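Local coordinates for protein esterase (Staphylococcus aureus subsp. aureus USA300_TCH1516, PDB 3D7R) that is a putative esterase of the alpha/beta-hydrolase fold, probably hydrolysing ester bonds in a substrate that has not been identified, at residues A[74-79]-A[87-92]; A[92-97]-A[125-130]; A[100-105]-A[131-136]. All coordinates share one frame; numbering follows the deposited sequence.

Contact 1. Residues A[74-79]-A[87-92]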
loop_
_atom_site.group_PDB
_atom_site.type_symbol
_atom_site.label_atom_id
_atom_site.label_comp_id
_atom_site.label_asym_id
_atom_site.label_seq_id
_atom_site.Cartn_x
_atom_site.Cartn_y
_atom_site.Cartn_z
ATOM N N ALA A 74 -20.191 1.574 4.314
ATOM C CA ALA A 74 -19.847 2.875 4.874
ATOM C C ALA A 74 -20.480 3.950 4.006
ATOM O O ALA A 74 -20.838 3.693 2.849
ATOM C CB ALA A 74 -18.303 3.065 4.974
ATOM N N ASN A 75 -20.658 5.137 4.570
ATOM C CA ASN A 75 -21.022 6.303 3.763
ATOM C C ASN A 75 -19.821 6.759 2.953
ATOM O O ASN A 75 -18.684 6.777 3.465
ATOM C CB ASN A 75 -21.563 7.428 4.644
ATOM C CG ASN A 75 -22.758 6.987 5.448
ATOM O OD1 ASN A 75 -22.681 6.866 6.676
ATOM N ND2 ASN A 75 -23.865 6.684 4.759
ATOM N N LEU A 76 -20.067 7.122 1.699
ATOM C CA LEU A 76 -18.984 7.442 0.755
ATOM C C LEU A 76 -19.006 8.902 0.307
ATOM O O LEU A 76 -20.050 9.421 -0.101
ATOM C CB LEU A 76 -19.070 6.518 -0.467
ATOM C CG LEU A 76 -17.978 6.542 -1.547
ATOM C CD1 LEU A 76 -16.656 6.021 -1.007
ATOM C CD2 LEU A 76 -18.415 5.702 -2.731
ATOM N N GLU A 77 -17.854 9.560 0.376
ATOM C CA GLU A 77 -17.722 10.941 -0.097
ATOM C C GLU A 77 -16.859 10.935 -1.347
ATOM O O GLU A 77 -15.738 10.413 -1.327
ATOM C CB GLU A 77 -17.059 11.810 0.978
ATOM C CG GLU A 77 -17.919 11.984 2.195
ATOM C CD GLU A 77 -17.249 12.771 3.307
ATOM O OE1 GLU A 77 -16.134 13.281 3.114
ATOM O OE2 GLU A 77 -17.846 12.879 4.396
ATOM N N LYS A 78 -17.368 11.484 -2.439
ATOM C CA LYS A 78 -16.611 11.435 -3.680
ATOM C C LYS A 78 -16.055 12.829 -3.918
ATOM O O LYS A 78 -16.747 13.698 -4.441
ATOM C CB LYS A 78 -17.481 10.945 -4.856
ATOM C CG LYS A 78 -18.126 9.587 -4.649
ATOM C CD LYS A 78 -19.043 9.235 -5.810
ATOM C CE LYS A 78 -19.545 7.812 -5.693
ATOM N NZ LYS A 78 -20.433 7.395 -6.841
ATOM N N LEU A 79 -14.822 13.050 -3.483
ATOM C CA LEU A 79 -14.246 14.391 -3.467
ATOM C C LEU A 79 -13.107 14.546 -4.467
ATOM O O LEU A 79 -12.714 13.599 -5.118
ATOM C CB LEU A 79 -13.731 14.725 -2.053
ATOM C CG LEU A 79 -14.723 14.530 -0.903
ATOM C CD1 LEU A 79 -14.058 14.743 0.433
ATOM C CD2 LEU A 79 -15.900 15.490 -1.064
ATOM N N PHE A 87 -11.621 9.624 -2.530
ATOM C CA PHE A 87 -12.817 9.043 -1.909
ATOM C C PHE A 87 -12.634 8.995 -0.398
ATOM O O PHE A 87 -11.541 8.711 0.081
ATOM C CB PHE A 87 -13.058 7.631 -2.456
ATOM C CG PHE A 87 -13.338 7.616 -3.927
ATOM C CD1 PHE A 87 -14.647 7.764 -4.392
ATOM C CD2 PHE A 87 -12.288 7.485 -4.853
ATOM C CE1 PHE A 87 -14.917 7.785 -5.779
ATOM C CE2 PHE A 87 -12.550 7.485 -6.228
ATOM C CZ PHE A 87 -13.857 7.647 -6.691
ATOM N N ARG A 88 -13.698 9.275 0.356
ATOM C CA ARG A 88 -13.651 9.082 1.799
ATOM C C ARG A 88 -14.768 8.147 2.214
ATOM O O ARG A 88 -15.897 8.277 1.738
ATOM C CB ARG A 88 -13.783 10.418 2.517
ATOM C CG ARG A 88 -12.626 11.380 2.211
ATOM C CD ARG A 88 -12.465 12.383 3.341
ATOM N NE ARG A 88 -11.634 13.529 2.973
ATOM C CZ ARG A 88 -11.264 14.472 3.829
ATOM N NH1 ARG A 88 -11.628 14.380 5.100
ATOM N NH2 ARG A 88 -10.531 15.501 3.410
ATOM N N PHE A 89 -14.435 7.200 3.081
ATOM C CA PHE A 89 -15.403 6.294 3.654
ATOM C C PHE A 89 -15.520 6.635 5.132
ATOM O O PHE A 89 -14.501 6.762 5.827
ATOM C CB PHE A 89 -14.936 4.835 3.593
ATOM C CG PHE A 89 -14.581 4.334 2.210
ATOM C CD1 PHE A 89 -15.380 3.386 1.579
ATOM C CD2 PHE A 89 -13.416 4.771 1.573
ATOM C CE1 PHE A 89 -15.050 2.905 0.307
ATOM C CE2 PHE A 89 -13.059 4.300 0.321
ATOM C CZ PHE A 89 -13.885 3.353 -0.321
ATOM N N ASN A 90 -16.753 6.736 5.624
ATOM C CA ASN A 90 -16.944 6.817 7.061
ATOM C C ASN A 90 -18.210 6.081 7.478
ATOM O O ASN A 90 -19.110 5.847 6.658
ATOM C CB ASN A 90 -16.861 8.266 7.596
ATOM C CG ASN A 90 -17.751 9.231 6.845
ATOM O OD1 ASN A 90 -18.967 9.045 6.764
ATOM N ND2 ASN A 90 -17.152 10.288 6.314
ATOM N N PHE A 91 -18.261 5.697 8.743
ATOM C CA PHE A 91 -19.365 4.889 9.262
ATOM C C PHE A 91 -19.854 5.514 10.576
ATOM O O PHE A 91 -19.040 5.965 11.402
ATOM C CB PHE A 91 -18.887 3.452 9.471
ATOM C CG PHE A 91 -19.987 2.480 9.872
ATOM C CD1 PHE A 91 -21.065 2.245 9.040
ATOM C CD2 PHE A 91 -19.907 1.790 11.077
ATOM C CE1 PHE A 91 -22.076 1.332 9.415
ATOM C CE2 PHE A 91 -20.913 0.884 11.467
ATOM C CZ PHE A 91 -21.990 0.662 10.631
ATOM N N ARG A 92 -21.171 5.569 10.750
ATOM C CA ARG A 92 -21.777 6.143 11.957
ATOM C C ARG A 92 -21.253 7.546 12.300
ATOM O O ARG A 92 -21.108 7.891 13.480
ATOM C CB ARG A 92 -21.647 5.165 13.147
ATOM C CG ARG A 92 -22.588 3.967 12.993
ATOM C CD ARG A 92 -22.347 2.859 14.015
ATOM N NE ARG A 92 -23.251 1.736 13.751
ATOM C CZ ARG A 92 -23.171 0.552 14.343
ATOM N NH1 ARG A 92 -22.227 0.319 15.244
ATOM N NH2 ARG A 92 -24.037 -0.402 14.026
HETATM O O HOH W 1 -23.135 5.049 8.554
HETATM O O HOH W 2 -20.964 8.149 8.410
#
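Asn75 with Asn90 and Glu77 with Arg88 form the two hydrogen-bonded pairs of an antiparallel beta hairpin, whose segment axes run at 162°. Each pair closes a ring of two backbone bonds, so every backbone N and O of these four residues is satisfied across the contact. Glu77 N lies 2.7 Å from Arg88 O. On this side of the sheet the side chains continue the polar theme. Asn90 ND2 reaches Glu77 OE2 at 3.3 Å, but meets it from above the carboxylate plane; its stronger partner is Glu129. Asn90 OD1 receives a water that also donates to Asn75 OD1, and a second water links Asn75 OD1 to Arg92 N. Arg88 crosses Glu77 without a salt bridge, Arg88 NE lying 4.5 Å from Glu77 OE1, which stands well out of the guanidinium plane; its NH1 and NH2 pair instead with Glu129 and Glu160. Arg88 NE, buried beside Leu79 CD1, has no partner in the model. The opposite face, bearing Leu76, Lys78, Phe87 and Phe89, packs through carbon: Leu76 CD1 sits 3.8 Å from the centroid of the Phe89 ring, and Lys78 CG meets the Phe87 edge. Backbone bonds are thus the main pairing, supplemented by the Asn90-Glu77 bond and the water. Arg88 and Asn90 probably add polar anchorage to strand 129-133, already joined by backbone, and Arg88 also to helix 143-161.

Contact 2. Residues A[92-97]-A[125-130]. With DMS (dimethyl sulfoxide), chain L.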
loop_
_atom_site.group_PDB
_atom_site.type_symbol
_atom_site.label_atom_id
_atom_site.label_comp_id
_atom_site.label_asym_id
_atom_site.label_seq_id
_atom_site.Cartn_x
_atom_site.Cartn_y
_atom_site.Cartn_z
ATOM N N ARG A 92 -21.171 5.569 10.750
ATOM C CA ARG A 92 -21.777 6.143 11.957
ATOM C C ARG A 92 -21.253 7.546 12.300
ATOM O O ARG A 92 -21.108 7.891 13.480
ATOM C CB ARG A 92 -21.647 5.165 13.147
ATOM C CG ARG A 92 -22.588 3.967 12.993
ATOM C CD ARG A 92 -22.347 2.859 14.015
ATOM N NE ARG A 92 -23.251 1.736 13.751
ATOM C CZ ARG A 92 -23.171 0.552 14.343
ATOM N NH1 ARG A 92 -22.227 0.319 15.244
ATOM N NH2 ARG A 92 -24.037 -0.402 14.026
ATOM N N HIS A 93 -20.991 8.350 11.264
ATOM C CA HIS A 93 -20.516 9.731 11.437
ATOM C C HIS A 93 -19.150 9.837 12.160
ATOM O O HIS A 93 -18.812 10.887 12.738
ATOM C CB HIS A 93 -21.568 10.557 12.177
ATOM C CG HIS A 93 -22.713 11.001 11.316
ATOM N ND1 HIS A 93 -22.547 11.830 10.228
ATOM C CD2 HIS A 93 -24.041 10.757 11.401
ATOM C CE1 HIS A 93 -23.723 12.066 9.671
ATOM N NE2 HIS A 93 -24.648 11.428 10.364
ATOM N N GLN A 94 -18.350 8.765 12.125
ATOM C CA GLN A 94 -17.071 8.789 12.835
ATOM C C GLN A 94 -15.947 9.322 11.936
ATOM O O GLN A 94 -15.481 8.638 11.027
ATOM C CB GLN A 94 -16.734 7.412 13.420
ATOM C CG GLN A 94 -17.812 6.835 14.342
ATOM C CD GLN A 94 -18.097 7.730 15.542
ATOM O OE1 GLN A 94 -17.199 8.111 16.281
ATOM N NE2 GLN A 94 -19.360 8.039 15.751
ATOM N N ILE A 95 -15.529 10.556 12.191
ATOM C CA ILE A 95 -14.593 11.248 11.299
ATOM C C ILE A 95 -13.453 11.993 12.021
ATOM O O ILE A 95 -12.590 12.579 11.356
ATOM C CB ILE A 95 -15.334 12.243 10.374
ATOM C CG1 ILE A 95 -15.965 13.366 11.207
ATOM C CG2 ILE A 95 -16.362 11.488 9.514
ATOM C CD1 ILE A 95 -16.338 14.622 10.413
ATOM N N ASP A 96 -13.428 11.940 13.357
ATOM C CA ASP A 96 -12.392 12.625 14.124
ATOM C C ASP A 96 -10.997 12.049 13.927
ATOM O O ASP A 96 -10.004 12.690 14.270
ATOM C CB ASP A 96 -12.752 12.760 15.625
ATOM C CG ASP A 96 -13.126 11.435 16.290
ATOM O OD1 ASP A 96 -13.341 10.408 15.599
ATOM O OD2 ASP A 96 -13.241 11.426 17.540
ATOM N N LYS A 97 -10.931 10.832 13.387
ATOM C CA LYS A 97 -9.653 10.168 13.126
ATOM C C LYS A 97 -9.624 9.669 11.681
ATOM O O LYS A 97 -10.644 9.218 11.160
ATOM C CB LYS A 97 -9.420 9.017 14.118
ATOM C CG LYS A 97 -9.355 9.467 15.592
ATOM C CD LYS A 97 -9.182 8.315 16.570
ATOM C CE LYS A 97 -10.374 7.312 16.568
ATOM N NZ LYS A 97 -11.668 7.820 17.148
ATOM N N SER A 125 -14.717 -1.511 10.911
ATOM C CA SER A 125 -14.022 -2.082 12.087
ATOM C C SER A 125 -13.281 -1.079 12.960
ATOM O O SER A 125 -13.267 -1.205 14.189
ATOM C CB SER A 125 -13.054 -3.195 11.663
ATOM O OG SER A 125 -13.752 -4.189 10.937
ATOM N N THR A 126 -12.628 -0.102 12.339
ATOM C CA THR A 126 -11.813 0.857 13.083
ATOM C C THR A 126 -12.605 2.093 13.514
ATOM O O THR A 126 -12.250 2.756 14.501
ATOM C CB THR A 126 -10.611 1.337 12.251
ATOM O OG1 THR A 126 -11.090 2.040 11.100
ATOM C CG2 THR A 126 -9.750 0.130 11.790
ATOM N N LEU A 127 -13.662 2.407 12.762
ATOM C CA LEU A 127 -14.378 3.677 12.906
ATOM C C LEU A 127 -13.478 4.902 12.759
ATOM O O LEU A 127 -13.732 5.938 13.372
ATOM C CB LEU A 127 -15.173 3.722 14.224
ATOM C CG LEU A 127 -16.188 2.591 14.372
ATOM C CD1 LEU A 127 -16.929 2.720 15.699
ATOM C CD2 LEU A 127 -17.161 2.604 13.180
ATOM N N TYR A 128 -12.431 4.768 11.945
ATOM C CA TYR A 128 -11.728 5.902 11.364
ATOM C C TYR A 128 -12.360 6.221 10.006
ATOM O O TYR A 128 -12.949 5.343 9.378
ATOM C CB TYR A 128 -10.258 5.550 11.118
ATOM C CG TYR A 128 -9.372 5.514 12.351
ATOM C CD1 TYR A 128 -9.768 4.842 13.514
ATOM C CD2 TYR A 128 -8.127 6.128 12.338
ATOM C CE1 TYR A 128 -8.936 4.800 14.638
ATOM C CE2 TYR A 128 -7.284 6.100 13.464
ATOM C CZ TYR A 128 -7.699 5.440 14.600
ATOM O OH TYR A 128 -6.876 5.413 15.703
ATOM N N GLU A 129 -12.236 7.470 9.554
ATOM C CA GLU A 129 -12.567 7.802 8.183
ATOM C C GLU A 129 -11.404 7.385 7.284
ATOM O O GLU A 129 -10.266 7.853 7.464
ATOM C CB GLU A 129 -12.817 9.298 8.038
ATOM C CG GLU A 129 -13.060 9.723 6.616
ATOM C CD GLU A 129 -13.530 11.157 6.532
ATOM O OE1 GLU A 129 -12.667 12.066 6.580
ATOM O OE2 GLU A 129 -14.760 11.357 6.391
ATOM N N VAL A 130 -11.688 6.519 6.315
ATOM C CA VAL A 130 -10.636 6.029 5.412
ATOM C C VAL A 130 -10.598 6.908 4.169
ATOM O O VAL A 130 -11.635 7.130 3.520
ATOM C CB VAL A 130 -10.853 4.561 5.037
ATOM C CG1 VAL A 130 -9.837 4.101 3.939
ATOM C CG2 VAL A 130 -10.744 3.684 6.285
HETATM S S DMS L . -17.225 11.965 15.604
HETATM O O DMS L . -15.885 12.248 14.463
HETATM C C1 DMS L . -16.802 12.627 17.242
HETATM C C2 DMS L . -18.576 13.101 15.183
HETATM O O HOH W 3 -15.768 5.989 10.059
HETATM O O HOH W 4 -13.094 8.636 13.678
HETATM O O HOH W 5 -13.719 6.313 16.540
#
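Gln94, Ile95 and Lys97, in the loop entering strand 98-102, pack on the turn by which helix 113-126 passes into strand 129-133, the helix-to-strand connection of the beta-alpha-beta unit 98-102, 113-126, 129-133 in the alpha/beta-hydrolase sheet. At the helix end Thr126 makes an ST turn, its OG1 accepting from Tyr128 N. Leu127 then leaves helical geometry with phi at 56°. Its carbonyl O lies 3.3 Å from Gln94 CB and takes two waters: one also joins Asp96 OD1 and Lys97 N, the other Lys97 NZ. Gln94 is bent at chi2 (-59°), and its amide turns back on its own loop, NE2 donating to Arg92 O. Next to it the loop holds a dimethyl sulfoxide, probably from the crystallisation liquor, whose O accepts from Ile95 N and, weakly, from Asp96 N. Tyr128 follows, with Lys97 CB over one ring face, 3.7 Å from the ring centroid and offset toward the rim. Bends at chi3 and chi4 curl the lysine along the phenol, bringing Lys97 CE to 3.5 Å from Tyr128 CE1, while NZ pairs weakly with Asp96 OD1. The phenol OH itself bonds to Asp319. At Glu129 the strand begins, and Glu129 N donates to Lys97 O at 2.9 Å, the one direct hydrogen bond between the segments. Besides its partners in the hairpin, Glu129 OE1 forms a salt bridge with Lys98; alongside the carboxylate runs Ile95, whose CG2 comes within 3.5 Å of Glu129 OE2.

Contact 3. Residues A[100-105]-A[131-136]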
loop_
_atom_site.group_PDB
_atom_site.type_symbol
_atom_site.label_atom_id
_atom_site.label_comp_id
_atom_site.label_asym_id
_atom_site.label_seq_id
_atom_site.Cartn_x
_atom_site.Cartn_y
_atom_site.Cartn_z
ATOM N N LEU A 100 -5.135 7.525 6.076
ATOM C CA LEU A 100 -4.737 7.824 4.704
ATOM C C LEU A 100 -4.339 6.506 4.068
ATOM O O LEU A 100 -3.294 5.942 4.407
ATOM C CB LEU A 100 -3.551 8.814 4.679
ATOM C CG LEU A 100 -3.009 9.225 3.302
ATOM C CD1 LEU A 100 -4.147 9.671 2.346
ATOM C CD2 LEU A 100 -1.953 10.325 3.435
ATOM N N TYR A 101 -5.158 6.011 3.145
ATOM C CA TYR A 101 -4.906 4.691 2.565
ATOM C C TYR A 101 -4.270 4.774 1.183
ATOM O O TYR A 101 -4.884 5.324 0.261
ATOM C CB TYR A 101 -6.189 3.822 2.513
ATOM C CG TYR A 101 -5.842 2.366 2.256
ATOM C CD1 TYR A 101 -5.747 1.449 3.310
ATOM C CD2 TYR A 101 -5.548 1.923 0.971
ATOM C CE1 TYR A 101 -5.386 0.129 3.075
ATOM C CE2 TYR A 101 -5.191 0.615 0.729
ATOM C CZ TYR A 101 -5.104 -0.272 1.784
ATOM O OH TYR A 101 -4.736 -1.562 1.531
ATOM N N ILE A 102 -3.072 4.193 1.036
ATOM C CA ILE A 102 -2.327 4.202 -0.237
ATOM C C ILE A 102 -2.436 2.811 -0.890
ATOM O O ILE A 102 -1.801 1.852 -0.442
ATOM C CB ILE A 102 -0.830 4.599 -0.032
ATOM C CG1 ILE A 102 -0.677 5.870 0.852
ATOM C CG2 ILE A 102 -0.130 4.757 -1.387
ATOM C CD1 ILE A 102 -1.462 7.132 0.372
ATOM N N HIS A 103 -3.251 2.707 -1.939
ATOM C CA HIS A 103 -3.628 1.419 -2.485
ATOM C C HIS A 103 -2.506 0.769 -3.313
ATOM O O HIS A 103 -1.683 1.467 -3.920
ATOM C CB HIS A 103 -4.907 1.553 -3.310
ATOM C CG HIS A 103 -4.707 2.253 -4.620
ATOM N ND1 HIS A 103 -4.259 1.601 -5.748
ATOM C CD2 HIS A 103 -4.917 3.538 -4.989
ATOM C CE1 HIS A 103 -4.205 2.452 -6.758
ATOM N NE2 HIS A 103 -4.603 3.634 -6.325
ATOM N N GLY A 104 -2.458 -0.563 -3.316
ATOM C CA GLY A 104 -1.479 -1.287 -4.153
ATOM C C GLY A 104 -1.816 -1.281 -5.646
ATOM O O GLY A 104 -2.881 -0.799 -6.066
ATOM N N GLY A 105 -0.898 -1.792 -6.459
ATOM C CA GLY A 105 -1.147 -1.863 -7.910
ATOM C C GLY A 105 0.076 -1.465 -8.707
ATOM O O GLY A 105 -0.024 -1.155 -9.898
ATOM N N VAL A 131 -9.411 7.414 3.854
ATOM C CA VAL A 131 -9.246 8.358 2.743
ATOM C C VAL A 131 -8.424 7.694 1.633
ATOM O O VAL A 131 -7.268 7.279 1.848
ATOM C CB VAL A 131 -8.586 9.683 3.209
ATOM C CG1 VAL A 131 -8.462 10.678 2.038
ATOM C CG2 VAL A 131 -9.401 10.326 4.368
ATOM N N LEU A 132 -9.044 7.601 0.463
ATOM C CA LEU A 132 -8.488 6.901 -0.698
ATOM C C LEU A 132 -8.200 7.885 -1.842
ATOM O O LEU A 132 -9.069 8.140 -2.668
ATOM C CB LEU A 132 -9.473 5.809 -1.170
ATOM C CG LEU A 132 -9.135 4.980 -2.428
ATOM C CD1 LEU A 132 -7.825 4.212 -2.252
ATOM C CD2 LEU A 132 -10.296 4.048 -2.827
ATOM N N PRO A 133 -6.973 8.452 -1.884
ATOM C CA PRO A 133 -6.531 9.257 -3.043
ATOM C C PRO A 133 -6.183 8.417 -4.283
ATOM O O PRO A 133 -5.467 7.418 -4.182
ATOM C CB PRO A 133 -5.293 9.966 -2.518
ATOM C CG PRO A 133 -4.717 9.002 -1.470
ATOM C CD PRO A 133 -5.948 8.368 -0.830
ATOM N N ILE A 134 -6.712 8.805 -5.445
ATOM C CA ILE A 134 -6.346 8.140 -6.694
ATOM C C ILE A 134 -5.118 8.898 -7.242
ATOM O O ILE A 134 -5.249 9.785 -8.074
ATOM C CB ILE A 134 -7.531 8.099 -7.696
ATOM C CG1 ILE A 134 -8.804 7.540 -7.032
ATOM C CG2 ILE A 134 -7.175 7.294 -8.946
ATOM C CD1 ILE A 134 -8.644 6.158 -6.319
ATOM N N TYR A 135 -3.942 8.562 -6.701
ATOM C CA TYR A 135 -2.691 9.302 -6.926
ATOM C C TYR A 135 -2.172 9.020 -8.336
ATOM O O TYR A 135 -2.532 7.998 -8.932
ATOM C CB TYR A 135 -1.652 8.911 -5.854
ATOM C CG TYR A 135 -1.432 7.407 -5.755
ATOM C CD1 TYR A 135 -0.602 6.739 -6.670
ATOM C CD2 TYR A 135 -2.064 6.648 -4.760
ATOM C CE1 TYR A 135 -0.413 5.374 -6.591
ATOM C CE2 TYR A 135 -1.881 5.262 -4.681
ATOM C CZ TYR A 135 -1.063 4.639 -5.610
ATOM O OH TYR A 135 -0.852 3.275 -5.555
ATOM N N PRO A 136 -1.376 9.949 -8.909
ATOM C CA PRO A 136 -0.866 9.757 -10.277
ATOM C C PRO A 136 -0.162 8.415 -10.495
ATOM O O PRO A 136 0.625 7.953 -9.648
ATOM C CB PRO A 136 0.140 10.905 -10.436
ATOM C CG PRO A 136 -0.440 12.013 -9.569
ATOM C CD PRO A 136 -0.960 11.255 -8.350
HETATM O O HOH W 6 -4.483 5.522 -2.375
#
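Leu100 CD1 rests on Pro133, 3.9 Å from its CD, where strands 98-102 and 129-133 run parallel in the buried heart of the sheet. Both Leu100 and Ile102 cross the proline at about a right angle. Ile102 divides its branches: CD1 reaches Pro133 CG, and Ile102 CG2 packs 3.8 Å from Tyr135 CE2. Around this centre the backbones pair briefly. Tyr101 N donates to Val131 O at 2.8 Å, beside the parallel bridge of Leu100 and Val131. The axes of 100-102 and 131-133 cross at 41°. Pro133 has no N-H to continue the pattern, and its CD lies 3.4 Å from Tyr101 O. A water bridges the strands instead, donating to Tyr101 O and Pro133 O and accepting from His103 N, so all three backbone atoms have a partner.

Farther out, His103 and Tyr135 form an offset stack, centroids 4.7 Å apart and planes at 24°. Each has CG between its backbone N and carbonyl carbon, which at Tyr135 (chi1 53°) throws the phenol across the imidazole. Tyr135 OH stands over the centre of the His103 ring and donates to His103 O at 2.6 Å. The imidazole is fixed at both nitrogens, ND1 donating to Gly104 O and NE2 bonding to Lys137. That lysine also makes a cation-pi contact with Tyr135, while Tyr101 OH and Gly104 N both bond to Asp171.

His103, Gly104 and Gly105 resemble the HGG motif of hormone-sensitive-lipase-like esterases and so may contribute to an oxyanion hole; Gly105 N makes a weak hydrogen bond to Ser173 OG, at the start of helix 173-187. The stack and the phenol bond probably help to fix the loop bearing this motif to the end of strand 129-133.

How the contacts relate
Contacts 1 and 2 lie peripherally, their centres about 19 and 20 Å from the centre of the chain, and contact 3 lies deep, its centre at about 8 Å; all three reach one sheet. Contact 1 is a partly buried hairpin at the sheet edge, contact 2 a loop-and-turn junction, also partly buried, and contact 3 is wholly buried. Contacts 2 and 3 share strand 129-133, and contact 1 abuts that strand through Phe89 N to Val130 O and Phe87 O to Leu132 N. Regular backbone pairing dominates contact 1, and water bridges with one direct bond mark contact 2. Contact 3 combines apolar packing with an aromatic stack. Val130 CG1 packs on Tyr101 CB, joining contact 2 to contact 3.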